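Local coordinates for protein putative NADPH:quinone oxidoreductase (Ralstonia eutropha, PDB 3IUP) that binds NADPH and probably uses it to reduce quinones, as a putative NADPH:quinone oxidoreductase with an alcohol-dehydrogenase-like fold, at residues A[85-89]-A[90-94]; A[157-160]-A[161-165]; A[186-189]-A[190-194]. One frame throughout, in Å; residues are numbered along the deposited sequence.

Contact 1: A[85-89]-A[90-94]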
loop_
_atom_site.group_PDB
_atom_site.type_symbol
_atom_site.label_atom_id
_atom_site.label_comp_id
_atom_site.label_asym_id
_atom_site.label_seq_id
_atom_site.Cartn_x
_atom_site.Cartn_y
_atom_site.Cartn_z
ATOM N N ALA A 85 -14.154 -19.328 -8.655
ATOM C CA ALA A 85 -13.586 -20.444 -9.410
ATOM C C ALA A 85 -12.991 -21.549 -8.516
ATOM O O ALA A 85 -13.248 -22.719 -8.741
ATOM C CB ALA A 85 -12.516 -19.934 -10.377
ATOM N N GLY A 86 -12.209 -21.163 -7.514
ATOM C CA GLY A 86 -11.521 -22.112 -6.632
ATOM C C GLY A 86 -12.433 -23.048 -5.815
ATOM O O GLY A 86 -11.973 -24.108 -5.342
ATOM N N ARG A 87 -13.709 -22.687 -5.657
ATOM C CA ARG A 87 -14.619 -23.469 -4.817
ATOM C C ARG A 87 -15.800 -24.055 -5.579
ATOM O O ARG A 87 -16.720 -24.603 -4.974
ATOM C CB ARG A 87 -15.123 -22.648 -3.621
ATOM C CG ARG A 87 -15.946 -21.425 -3.974
ATOM C CD ARG A 87 -16.482 -20.779 -2.730
ATOM N NE ARG A 87 -17.519 -21.591 -2.111
ATOM C CZ ARG A 87 -18.301 -21.186 -1.126
ATOM N NH1 ARG A 87 -18.162 -19.958 -0.625
ATOM N NH2 ARG A 87 -19.200 -22.002 -0.613
ATOM N N LEU A 88 -15.803 -23.919 -6.899
ATOM C CA LEU A 88 -16.945 -24.382 -7.685
ATOM C C LEU A 88 -17.119 -25.885 -7.474
ATOM O O LEU A 88 -16.149 -26.661 -7.572
ATOM C CB LEU A 88 -16.826 -24.037 -9.174
ATOM C CG LEU A 88 -16.860 -22.536 -9.536
ATOM C CD1 LEU A 88 -16.649 -22.305 -11.034
ATOM C CD2 LEU A 88 -18.165 -21.888 -9.011
ATOM N N ASP A 89 -18.363 -26.273 -7.203
ATOM C CA ASP A 89 -18.776 -27.661 -7.041
ATOM C C ASP A 89 -18.175 -28.319 -5.794
ATOM O O ASP A 89 -18.203 -29.545 -5.669
ATOM C CB ASP A 89 -18.493 -28.454 -8.322
ATOM C CG ASP A 89 -19.130 -27.772 -9.545
ATOM O OD1 ASP A 89 -20.329 -27.402 -9.423
ATOM O OD2 ASP A 89 -18.454 -27.594 -10.575
ATOM N N ALA A 90 -17.651 -27.507 -4.892
ATOM C CA ALA A 90 -17.114 -28.016 -3.616
ATOM C C ALA A 90 -18.140 -27.818 -2.512
ATOM O O ALA A 90 -18.732 -26.736 -2.374
ATOM C CB ALA A 90 -15.791 -27.307 -3.245
ATOM N N SER A 91 -18.334 -28.830 -1.678
ATOM C CA SER A 91 -19.199 -28.689 -0.560
ATOM C C SER A 91 -18.399 -28.195 0.639
ATOM O O SER A 91 -17.586 -28.936 1.213
ATOM C CB SER A 91 -19.903 -30.009 -0.280
ATOM O OG SER A 91 -20.657 -29.927 0.894
HETATM N N MSE A 92 -18.546 -26.928 0.979
HETATM C CA MSE A 92 -17.658 -26.287 1.963
HETATM C C MSE A 92 -18.246 -26.257 3.339
HETATM O O MSE A 92 -19.318 -25.731 3.549
HETATM C CB MSE A 92 -17.344 -24.826 1.591
HETATM C CG MSE A 92 -16.878 -24.589 0.200
HETATM SE SE MSE A 92 -15.138 -25.395 -0.090
HETATM C CE MSE A 92 -14.093 -23.895 0.563
ATOM N N PRO A 93 -17.527 -26.807 4.328
ATOM C CA PRO A 93 -17.888 -26.566 5.696
ATOM C C PRO A 93 -17.625 -25.105 6.055
ATOM O O PRO A 93 -16.838 -24.428 5.391
ATOM C CB PRO A 93 -16.957 -27.509 6.477
ATOM C CG PRO A 93 -16.202 -28.271 5.511
ATOM C CD PRO A 93 -16.278 -27.579 4.204
ATOM N N VAL A 94 -18.275 -24.604 7.096
ATOM C CA VAL A 94 -18.177 -23.183 7.411
ATOM C C VAL A 94 -17.962 -23.023 8.904
ATOM O O VAL A 94 -18.376 -23.877 9.695
ATOM C CB VAL A 94 -19.454 -22.434 6.937
ATOM C CG1 VAL A 94 -19.342 -20.923 7.238
ATOM C CG2 VAL A 94 -19.671 -22.643 5.458
HETATM O O HOH W 1 -18.543 -24.193 -3.081
#
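A90 meets R87 across a type II beta turn that runs from R87 to A90. The backbone N of A90 gives its hydrogen to R87 O over 3.1 Å, with an N-H...O angle of 153°, and reaches that oxygen from above the carbonyl plane. The methyl CB of A90 lies 3.3 Å from the same R87 O, so N and CB of A90 both lie against one carbonyl oxygen. A90 O accepts a hydrogen bond from a water whose oxygen is 2.6 Å away. This water also donates to R87 O and accepts from R87 NE at 3.0 Å, sitting at the guanidinium edge in its plane; it thereby ties the two sides of the turn together. Beyond S91, selenomethionine M92 points its CB toward R87, and its CG comes to 3.6 Å from R87 NH2, oblique to the guanidinium; the chain then bends away. R87 gets there with CG lodged between its backbone N and carbonyl carbon (chi1 63°) and a bend at chi3. NH1 is hydrogen-bonded to L51 O and NH2 to S10 OG, which together hold the guanidinium in place, and Y272 of the second subunit packs on both R87 and M92. The whole is a type II turn with D89 at its third position in a left-handed conformation (phi 67°), leading from the 3-10 segment 85-87 into the weakly bonded strand at about 90-93, outermost within this chain in the antiparallel sheet.

Contact 2: A[157-160]-A[161-165]. With NDP (NADPH dihydro-nicotinamide-adenine-dinucleotide phosphate), chain C.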
loop_
_atom_site.group_PDB
_atom_site.type_symbol
_atom_site.label_atom_id
_atom_site.label_comp_id
_atom_site.label_asym_id
_atom_site.label_seq_id
_atom_site.Cartn_x
_atom_site.Cartn_y
_atom_site.Cartn_z
ATOM N N PRO A 157 -9.952 -11.474 19.338
ATOM C CA PRO A 157 -8.937 -11.136 20.318
ATOM C C PRO A 157 -7.503 -11.112 19.762
ATOM O O PRO A 157 -6.717 -10.220 20.108
ATOM C CB PRO A 157 -9.121 -12.215 21.398
ATOM C CG PRO A 157 -10.555 -12.554 21.342
ATOM C CD PRO A 157 -10.895 -12.496 19.845
ATOM N N LEU A 158 -7.147 -12.087 18.933
ATOM C CA LEU A 158 -5.784 -12.153 18.447
ATOM C C LEU A 158 -5.558 -11.094 17.393
ATOM O O LEU A 158 -4.440 -10.630 17.250
ATOM C CB LEU A 158 -5.395 -13.520 17.911
ATOM C CG LEU A 158 -5.367 -14.583 18.985
ATOM C CD1 LEU A 158 -5.147 -15.989 18.348
ATOM C CD2 LEU A 158 -4.351 -14.301 20.147
ATOM N N THR A 159 -6.591 -10.730 16.637
ATOM C CA THR A 159 -6.449 -9.664 15.669
ATOM C C THR A 159 -6.232 -8.362 16.405
ATOM O O THR A 159 -5.368 -7.580 16.006
ATOM C CB THR A 159 -7.633 -9.607 14.722
ATOM O OG1 THR A 159 -7.708 -10.850 14.000
ATOM C CG2 THR A 159 -7.541 -8.466 13.710
ATOM N N ALA A 160 -6.996 -8.112 17.461
ATOM C CA ALA A 160 -6.831 -6.865 18.220
ATOM C C ALA A 160 -5.433 -6.803 18.802
ATOM O O ALA A 160 -4.745 -5.785 18.687
ATOM C CB ALA A 160 -7.886 -6.721 19.294
ATOM N N LEU A 161 -5.000 -7.887 19.428
ATOM C CA LEU A 161 -3.632 -7.925 19.921
ATOM C C LEU A 161 -2.629 -7.809 18.778
ATOM O O LEU A 161 -1.569 -7.170 18.931
ATOM C CB LEU A 161 -3.393 -9.214 20.718
ATOM C CG LEU A 161 -4.119 -9.234 22.056
ATOM C CD1 LEU A 161 -4.099 -10.663 22.587
ATOM C CD2 LEU A 161 -3.490 -8.237 23.054
ATOM N N GLY A 162 -2.915 -8.413 17.650
ATOM C CA GLY A 162 -2.030 -8.331 16.521
ATOM C C GLY A 162 -1.859 -6.959 15.920
ATOM O O GLY A 162 -0.813 -6.644 15.365
HETATM N N MSE A 163 -2.893 -6.138 16.024
HETATM C CA MSE A 163 -2.767 -4.712 15.613
HETATM C C MSE A 163 -1.736 -4.011 16.472
HETATM O O MSE A 163 -0.899 -3.294 15.955
HETATM C CB MSE A 163 -4.126 -4.009 15.728
HETATM C CG MSE A 163 -5.053 -4.555 14.783
HETATM SE SE MSE A 163 -6.789 -3.628 15.063
HETATM C CE MSE A 163 -7.615 -4.404 13.646
ATOM N N VAL A 164 -1.816 -4.199 17.783
ATOM C CA VAL A 164 -0.839 -3.621 18.690
ATOM C C VAL A 164 0.573 -4.195 18.463
ATOM O O VAL A 164 1.568 -3.450 18.385
ATOM C CB VAL A 164 -1.269 -3.738 20.139
ATOM C CG1 VAL A 164 -0.156 -3.228 21.065
ATOM C CG2 VAL A 164 -2.591 -2.964 20.333
ATOM N N GLU A 165 0.626 -5.499 18.256
ATOM C CA GLU A 165 1.900 -6.158 17.913
ATOM C C GLU A 165 2.537 -5.615 16.620
ATOM O O GLU A 165 3.718 -5.301 16.599
ATOM C CB GLU A 165 1.706 -7.664 17.835
ATOM C CG GLU A 165 3.051 -8.449 17.805
ATOM C CD GLU A 165 3.555 -8.766 19.220
ATOM O OE1 GLU A 165 2.991 -8.277 20.211
ATOM O OE2 GLU A 165 4.543 -9.516 19.321
HETATM P PA NDP C . -18.940 -6.615 14.121
HETATM O O1A NDP C . -18.949 -6.745 15.563
HETATM O O2A NDP C . -19.979 -7.306 13.326
HETATM O O5B NDP C . -19.041 -4.985 13.854
HETATM C C5B NDP C . -18.956 -4.556 12.490
HETATM C C4B NDP C . -18.864 -3.061 12.468
HETATM O O4B NDP C . -18.745 -2.714 11.119
HETATM C C3B NDP C . -20.112 -2.369 13.041
HETATM O O3B NDP C . -19.840 -1.331 13.958
HETATM C C2B NDP C . -20.773 -1.743 11.793
HETATM O O2B NDP C . -21.412 -0.490 12.034
HETATM C C1B NDP C . -19.564 -1.562 10.886
HETATM N N9A NDP C . -19.902 -1.552 9.457
HETATM C C8A NDP C . -20.658 -2.511 8.813
HETATM N N7A NDP C . -20.690 -2.224 7.500
HETATM C C5A NDP C . -19.942 -1.083 7.278
HETATM C C6A NDP C . -19.623 -0.317 6.138
HETATM N N6A NDP C . -20.121 -0.565 4.914
HETATM N N1A NDP C . -18.819 0.795 6.282
HETATM C C2A NDP C . -18.356 1.187 7.500
HETATM N N3A NDP C . -18.668 0.436 8.610
HETATM C C4A NDP C . -19.442 -0.670 8.506
HETATM O O3 NDP C . -17.554 -7.044 13.407
HETATM P PN NDP C . -16.344 -7.766 14.079
HETATM O O1N NDP C . -15.847 -7.107 15.262
HETATM O O2N NDP C . -16.575 -9.245 14.203
HETATM O O5D NDP C . -15.234 -7.571 12.901
HETATM C C5D NDP C . -14.667 -6.270 12.683
HETATM C C4D NDP C . -13.875 -6.270 11.380
HETATM O O4D NDP C . -12.631 -6.950 11.650
HETATM C C3D NDP C . -14.541 -6.970 10.178
HETATM O O3D NDP C . -14.285 -6.278 8.972
HETATM C C2D NDP C . -13.807 -8.301 10.154
HETATM O O2D NDP C . -13.812 -8.983 8.908
HETATM C C1D NDP C . -12.407 -7.817 10.540
HETATM N N1N NDP C . -11.489 -8.912 10.930
HETATM C C2N NDP C . -10.450 -9.147 10.092
HETATM C C3N NDP C . -9.546 -10.146 10.339
HETATM C C7N NDP C . -8.317 -10.304 9.466
HETATM O O7N NDP C . -7.524 -11.420 9.718
HETATM N N7N NDP C . -7.977 -9.470 8.474
HETATM C C4N NDP C . -9.528 -10.800 11.666
HETATM C C5N NDP C . -10.711 -10.456 12.536
HETATM C C6N NDP C . -11.647 -9.511 12.132
HETATM P P2B NDP C . -22.938 -0.196 11.500
HETATM O O1X NDP C . -23.878 -0.486 12.678
HETATM O O2X NDP C . -23.312 -1.044 10.288
HETATM O O3X NDP C . -22.912 1.297 11.137
#
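L161, G162 and M163 each bond back one turn, to P157, L158 and T159. L161 N donates to P157 O at 3.0 Å and nearly straight, with an N-H...O angle of 171°. G162 N binds L158 O at the shorter distance of 2.7 Å, though more bent, and M163 N binds T159 O at 2.9 Å. At the next step the pattern slackens: A160 O receives only weak bonds from these residues, from M163 N and from V164 N.

Side chains pack against the same carbonyls. L161 folds its branch over the preceding turn, with CG 3.4 Å from P157 O, while its CD1 meets L158 CD2 at a loose 4.4 Å. Selenomethionine M163 keeps CG beside its backbone N (chi1 -66°), which lays CG against T159 O; from there the chain runs extended, and its CE ends 4.1 Å from T159 CG2. Outside the segments, L158 and L161 touch helix 320-332, and T159, A160, L161 and M163 touch helix 183-195.

The cofactor is met by T159 alone within these residues. Its OG1, beside the backbone N at chi1 -61°, lies 3.0 Å from the nicotinamide C4N of NADPH, and its CG2 also touches that end of the ring. The hydroxyl is hydrogen-bonded to V155 O one turn earlier, which holds its rotation while it borders the dihydronicotinamide. C4N is the carbon from which NADPH gives up hydride, so this helix flank lines the nicotinamide end of the cofactor pocket, consistent with the cofactor site of a medium-chain dehydrogenase/reductase fold.

Contact 3: A[186-189]-A[190-194]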
loop_
_atom_site.group_PDB
_atom_site.type_symbol
_atom_site.label_atom_id
_atom_site.label_comp_id
_atom_site.label_asym_id
_atom_site.label_seq_id
_atom_site.Cartn_x
_atom_site.Cartn_y
_atom_site.Cartn_z
ATOM N N GLN A 186 -14.229 -2.678 20.117
ATOM C CA GLN A 186 -14.464 -2.526 21.530
ATOM C C GLN A 186 -13.347 -3.211 22.338
ATOM O O GLN A 186 -12.923 -2.669 23.332
ATOM C CB GLN A 186 -15.850 -3.036 21.929
ATOM C CG GLN A 186 -16.955 -2.225 21.319
ATOM C CD GLN A 186 -18.340 -2.790 21.552
ATOM O OE1 GLN A 186 -18.697 -3.024 22.682
ATOM N NE2 GLN A 186 -19.142 -2.987 20.468
HETATM N N MSE A 187 -12.859 -4.364 21.857
HETATM C CA MSE A 187 -11.761 -5.047 22.510
HETATM C C MSE A 187 -10.512 -4.252 22.384
HETATM O O MSE A 187 -9.782 -4.133 23.342
HETATM C CB MSE A 187 -11.510 -6.466 21.931
HETATM C CG MSE A 187 -12.632 -7.339 22.021
HETATM SE SE MSE A 187 -12.093 -8.994 21.124
HETATM C CE MSE A 187 -13.804 -9.888 21.401
ATOM N N LEU A 188 -10.235 -3.733 21.185
ATOM C CA LEU A 188 -9.008 -2.982 20.976
ATOM C C LEU A 188 -8.941 -1.765 21.884
ATOM O O LEU A 188 -7.922 -1.463 22.501
ATOM C CB LEU A 188 -8.867 -2.598 19.505
ATOM C CG LEU A 188 -7.639 -1.713 19.260
ATOM C CD1 LEU A 188 -6.314 -2.523 19.513
ATOM C CD2 LEU A 188 -7.740 -1.157 17.806
ATOM N N ASN A 189 -10.067 -1.081 22.018
ATOM C CA ASN A 189 -10.110 0.068 22.906
ATOM C C ASN A 189 -9.811 -0.350 24.356
ATOM O O ASN A 189 -9.070 0.318 25.041
ATOM C CB ASN A 189 -11.455 0.754 22.816
ATOM C CG ASN A 189 -11.539 1.949 23.727
ATOM O OD1 ASN A 189 -10.781 2.904 23.569
ATOM N ND2 ASN A 189 -12.476 1.910 24.668
ATOM N N GLN A 190 -10.344 -1.481 24.818
ATOM C CA GLN A 190 -10.013 -1.951 26.172
ATOM C C GLN A 190 -8.516 -2.312 26.359
ATOM O O GLN A 190 -7.927 -2.058 27.408
ATOM C CB GLN A 190 -10.911 -3.117 26.601
ATOM C CG GLN A 190 -12.429 -2.756 26.778
ATOM C CD GLN A 190 -12.618 -1.531 27.667
ATOM O OE1 GLN A 190 -12.037 -1.470 28.741
ATOM N NE2 GLN A 190 -13.354 -0.535 27.197
ATOM N N ILE A 191 -7.935 -2.942 25.346
ATOM C CA ILE A 191 -6.499 -3.259 25.369
ATOM C C ILE A 191 -5.699 -1.981 25.528
ATOM O O ILE A 191 -4.810 -1.873 26.358
ATOM C CB ILE A 191 -6.060 -3.991 24.059
ATOM C CG1 ILE A 191 -6.614 -5.391 23.992
ATOM C CG2 ILE A 191 -4.539 -4.028 23.925
ATOM C CD1 ILE A 191 -6.550 -5.958 22.560
ATOM N N CYS A 192 -5.996 -0.994 24.691
ATOM C CA CYS A 192 -5.240 0.226 24.712
ATOM C C CYS A 192 -5.414 1.019 26.013
ATOM O O CYS A 192 -4.458 1.623 26.506
ATOM C CB CYS A 192 -5.597 1.068 23.497
ATOM S SG CYS A 192 -5.059 0.346 21.911
ATOM N N LEU A 193 -6.623 0.995 26.582
ATOM C CA LEU A 193 -6.875 1.617 27.881
ATOM C C LEU A 193 -6.055 0.915 28.963
ATOM O O LEU A 193 -5.387 1.564 29.742
ATOM C CB LEU A 193 -8.365 1.638 28.232
ATOM C CG LEU A 193 -9.172 2.693 27.462
ATOM C CD1 LEU A 193 -10.697 2.424 27.608
ATOM C CD2 LEU A 193 -8.811 4.108 27.878
ATOM N N LYS A 194 -6.067 -0.402 28.965
ATOM C CA LYS A 194 -5.363 -1.131 30.018
ATOM C C LYS A 194 -3.857 -1.014 29.857
ATOM O O LYS A 194 -3.128 -0.899 30.869
ATOM C CB LYS A 194 -5.763 -2.589 29.996
ATOM C CG LYS A 194 -5.044 -3.486 31.012
ATOM C CD LYS A 194 -5.758 -4.854 31.047
ATOM C CE LYS A 194 -5.117 -5.816 32.042
ATOM N NZ LYS A 194 -5.512 -5.478 33.439
HETATM O O HOH W 2 -14.184 -0.426 24.594
#
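N189 reaches forward along the helix to Q190 and L193. Its CB lies 3.2 Å from Q190 N, the ordinary closeness of neighbours in a helix. CG is set opposite the backbone N (chi1 180°), which turns the amide toward L193, whose side chain it crosses at a slant, and CG stands 4.0 Å from L193 CD1. OD1 touches the same methyl, and ND2 comes nearer still, 3.5 Å from L193 CD1. ND2 also gives a hydrogen to a water 2.9 Å away. That water accepts a second hydrogen from Q190 NE2 and donates one to Q186 O, linking two side-chain amides to a carbonyl already bonded to Q190 N. The N189 side chain also touches L199 and N201 of strand 199-203. The N189 and Q190 amide planes stand 86° apart, and Q190 bends at chi2 to bring NE2 round to the water. Q190 NE2 is also hydrogen-bonded to Q215 O, a second grip on its orientation.

On another flank L188 CD1 packs on C192 SG at 3.9 Å, and both rest on L199. I191 lays CG1 against M187 O, at 3.5 Å, on the side that meets helix 155-169. The backbone is regular alpha helix, with C192 N to L188 O at 3.0 Å. The arrangement is that of the crossover helix in a beta-alpha-beta unit, strand 175-177, helix 183-195 and strand 199-203, of a Rossmann-type nucleotide-binding domain.

In the fold
The three contacts follow one another along the chain without overlap. Contact 1 belongs to the antiparallel sheet, in the GroES-like part of the chain, and lies across the chain's centre from the others; its centre is about 30 Å from that of contact 2 and about 37 Å from that of contact 3. Contacts 2 and 3 sit on adjacent helices, 155-169 and 183-195, with centres about 10 Å apart, and touch directly: A160 CB meets I191 CD1 at 3.6 Å. Helix 183-195 joins parallel-sheet strands 175-177 and 199-203, so contacts 2 and 3 belong to the NADPH-binding half, contact 3 packing behind the helix whose T159 borders NADPH, while contact 1 packs against the second subunit.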